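TRNA-splicing endonuclease (PDB 2CV8) probably removes introns from precursor tRNAs by cutting both splice sites to leave 2',3'-cyclic phosphate and 5'-hydroxyl ends. Local coordinates at residues 108-113 and 127-132. Numbering follows the deposited sequence.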
ATOM      1  N   ILE B 108      10.321  -0.718  13.985  1.00 34.04           N
ATOM      2  CA  ILE B 108      11.386   0.024  13.324  1.00 38.64           C
ATOM      3  C   ILE B 108      12.538  -0.840  12.794  1.00 46.36           C
ATOM      4  O   ILE B 108      13.033  -0.599  11.688  1.00 49.34           O
ATOM      5  CB  ILE B 108      11.921   1.128  14.252  1.00 46.91           C
ATOM      6  CG1 ILE B 108      10.774   2.070  14.610  1.00 40.21           C
ATOM      7  CG2 ILE B 108      13.020   1.925  13.554  1.00 59.21           C
ATOM      8  CD1 ILE B 108      11.174   3.209  15.498  1.00 52.11           C
ATOM      9  N   LYS B 109      12.963  -1.839  13.566  1.00 51.74           N
ATOM     10  CA  LYS B 109      14.037  -2.735  13.125  1.00 43.59           C
ATOM     11  C   LYS B 109      13.686  -3.252  11.733  1.00 39.25           C
ATOM     12  O   LYS B 109      14.559  -3.505  10.910  1.00 44.05           O
ATOM     13  CB  LYS B 109      14.166  -3.950  14.053  1.00 49.69           C
ATOM     14  CG  LYS B 109      14.447  -3.647  15.518  1.00 68.96           C
ATOM     15  CD  LYS B 109      14.313  -4.912  16.365  1.00 72.74           C
ATOM     16  CE  LYS B 109      14.422  -4.600  17.856  1.00 83.03           C
ATOM     17  NZ  LYS B 109      14.077  -5.776  18.714  1.00 76.89           N
ATOM     18  N   TYR B 110      12.392  -3.402  11.483  1.00 44.54           N
ATOM     19  CA  TYR B 110      11.915  -3.922  10.212  1.00 38.37           C
ATOM     20  C   TYR B 110      11.469  -2.837   9.250  1.00 33.44           C
ATOM     21  O   TYR B 110      10.979  -3.136   8.164  1.00 35.55           O
ATOM     22  CB  TYR B 110      10.763  -4.899  10.450  1.00 36.47           C
ATOM     23  CG  TYR B 110      11.047  -5.903  11.541  1.00 50.42           C
ATOM     24  CD1 TYR B 110      10.779  -5.608  12.880  1.00 57.78           C
ATOM     25  CD2 TYR B 110      11.605  -7.142  11.239  1.00 58.55           C
ATOM     26  CE1 TYR B 110      11.060  -6.529  13.892  1.00 63.30           C
ATOM     27  CE2 TYR B 110      11.891  -8.069  12.241  1.00 65.03           C
ATOM     28  CZ  TYR B 110      11.616  -7.757  13.562  1.00 70.23           C
ATOM     29  OH  TYR B 110      11.898  -8.678  14.542  1.00 80.83           O
ATOM     30  N   GLY B 111      11.635  -1.580   9.642  1.00 21.03           N
ATOM     31  CA  GLY B 111      11.236  -0.492   8.765  1.00 21.42           C
ATOM     32  C   GLY B 111       9.730  -0.314   8.697  1.00 20.06           C
ATOM     33  O   GLY B 111       9.149  -0.178   7.620  1.00 30.92           O
ATOM     34  N   ALA B 112       9.099  -0.325   9.862  1.00 28.57           N
ATOM     35  CA  ALA B 112       7.661  -0.155   9.975  1.00 34.73           C
ATOM     36  C   ALA B 112       7.389   0.433  11.351  1.00 40.01           C
ATOM     37  O   ALA B 112       8.301   0.547  12.172  1.00 50.68           O
ATOM     38  CB  ALA B 112       6.963  -1.494   9.832  1.00 20.63           C
ATOM     39  N   ASP B 113       6.142   0.812  11.608  1.00 37.42           N
ATOM     40  CA  ASP B 113       5.791   1.385  12.897  1.00 31.05           C
ATOM     41  C   ASP B 113       5.659   0.315  13.965  1.00 35.49           C
ATOM     42  O   ASP B 113       6.218   0.441  15.051  1.00 47.25           O
ATOM     43  CB  ASP B 113       4.485   2.168  12.799  1.00 23.84           C
ATOM     44  CG  ASP B 113       4.609   3.390  11.918  1.00 35.14           C
ATOM     45  OD1 ASP B 113       5.571   4.171  12.125  1.00 28.49           O
ATOM     46  OD2 ASP B 113       3.742   3.571  11.027  1.00 34.61           O
ATOM     47  N   PRO B 127       5.576 -12.226  13.318  1.00 65.28           N
ATOM     48  CA  PRO B 127       5.216 -10.811  13.433  1.00 59.51           C
ATOM     49  C   PRO B 127       4.650 -10.148  12.188  1.00 54.35           C
ATOM     50  O   PRO B 127       5.259 -10.198  11.123  1.00 53.82           O
ATOM     51  CB  PRO B 127       6.533 -10.145  13.843  1.00 75.04           C
ATOM     52  CG  PRO B 127       7.469 -11.292  14.169  1.00 75.34           C
ATOM     53  CD  PRO B 127       7.034 -12.377  13.254  1.00 74.19           C
ATOM     54  N   TYR B 128       3.489  -9.519  12.329  1.00 48.65           N
ATOM     55  CA  TYR B 128       2.893  -8.798  11.213  1.00 43.92           C
ATOM     56  C   TYR B 128       3.432  -7.386  11.345  1.00 37.57           C
ATOM     57  O   TYR B 128       3.463  -6.831  12.434  1.00 45.19           O
ATOM     58  CB  TYR B 128       1.362  -8.790  11.301  1.00 59.10           C
ATOM     59  CG  TYR B 128       0.765 -10.156  11.115  1.00 79.42           C
ATOM     60  CD1 TYR B 128       0.424 -10.949  12.210  1.00 85.18           C
ATOM     61  CD2 TYR B 128       0.626 -10.699   9.840  1.00 90.93           C
ATOM     62  CE1 TYR B 128      -0.036 -12.258  12.038  1.00 93.51           C
ATOM     63  CE2 TYR B 128       0.171 -12.004   9.655  1.00 99.16           C
ATOM     64  CZ  TYR B 128      -0.157 -12.780  10.758  1.00105.04           C
ATOM     65  OH  TYR B 128      -0.590 -14.076  10.580  1.00111.67           O
ATOM     66  N   LEU B 129       3.880  -6.811  10.243  1.00 39.53           N
ATOM     67  CA  LEU B 129       4.414  -5.459  10.263  1.00 37.47           C
ATOM     68  C   LEU B 129       3.337  -4.478   9.840  1.00 30.59           C
ATOM     69  O   LEU B 129       2.705  -4.642   8.797  1.00 39.94           O
ATOM     70  CB  LEU B 129       5.611  -5.361   9.324  1.00 23.03           C
ATOM     71  CG  LEU B 129       6.991  -5.598   9.933  1.00 30.76           C
ATOM     72  CD1 LEU B 129       6.924  -6.579  11.090  1.00 35.05           C
ATOM     73  CD2 LEU B 129       7.911  -6.099   8.842  1.00 33.02           C
ATOM     74  N   VAL B 130       3.126  -3.455  10.654  1.00  8.01           N
ATOM     75  CA  VAL B 130       2.104  -2.470  10.351  1.00  2.73           C
ATOM     76  C   VAL B 130       2.678  -1.069  10.275  1.00 12.98           C
ATOM     77  O   VAL B 130       3.562  -0.693  11.046  1.00 24.77           O
ATOM     78  CB  VAL B 130       0.958  -2.463  11.428  1.00 21.22           C
ATOM     79  CG1 VAL B 130      -0.146  -1.503  11.015  1.00 17.27           C
ATOM     80  CG2 VAL B 130       0.379  -3.860  11.618  1.00  9.73           C
ATOM     81  N   ILE B 131       2.160  -0.298   9.331  1.00 28.77           N
ATOM     82  CA  ILE B 131       2.565   1.084   9.158  1.00 27.81           C
ATOM     83  C   ILE B 131       1.301   1.911   9.254  1.00 28.69           C
ATOM     84  O   ILE B 131       0.403   1.770   8.424  1.00 22.29           O
ATOM     85  CB  ILE B 131       3.229   1.302   7.795  1.00 23.30           C
ATOM     86  CG1 ILE B 131       4.685   0.812   7.857  1.00 19.16           C
ATOM     87  CG2 ILE B 131       3.118   2.760   7.395  1.00  2.63           C
ATOM     88  CD1 ILE B 131       5.384   0.790   6.539  1.00 13.80           C
ATOM     89  N   ALA B 132       1.227   2.751  10.284  1.00 30.12           N
ATOM     90  CA  ALA B 132       0.060   3.597  10.497  1.00 33.07           C
ATOM     91  C   ALA B 132       0.036   4.775   9.525  1.00 38.11           C
ATOM     92  O   ALA B 132       1.071   5.379   9.231  1.00 29.19           O
ATOM     93  CB  ALA B 132       0.037   4.100  11.930  1.00 21.42           C
TER
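Asp113 ends the connection 108-113 by reaching alongside the backbone of segment 127-132. With its CG anti to the carbonyl carbon (chi1 -66°), the carboxylate comes beside the strand, and Asp113 OD2 accepts the N-H of Ala132 through its anti lone pair, 2.7 Å from Ala132 N. The same oxygen forms a salt bridge with Arg86, whose NH2 also bonds the carbonyl O of Ala132, so one guanidinium ties both partners together and probably steadies the carboxylate as an anion. A weak, bent bond from Asp113 N to Val130 O, 3.0 Å, adds a main-chain link. One residue back, the methyl of Ala112 points at the strand between Leu129 and Ile131: CB lies 3.8 Å from Ile131 CG1 and 4.1 Å from Leu129 CG. Tyr110 comes in across Leu129 at about a right angle; the touching atom is CB, 3.5 Å from Leu129 CD2, while the Tyr110 side chain also touches that of Lys156 and lies close to that of Tyr117, both predicted active-site residues. These apolar contacts join the turn beside the predicted active site to the sheet of the C-terminal domain. Strand 128-134 is central in that sheet, between 114-117 and 157-163; Leu129 and Ile131 also touch Leu158 of the latter, whereas Val130 and Ala132 pack on Val93 of helix 87-99.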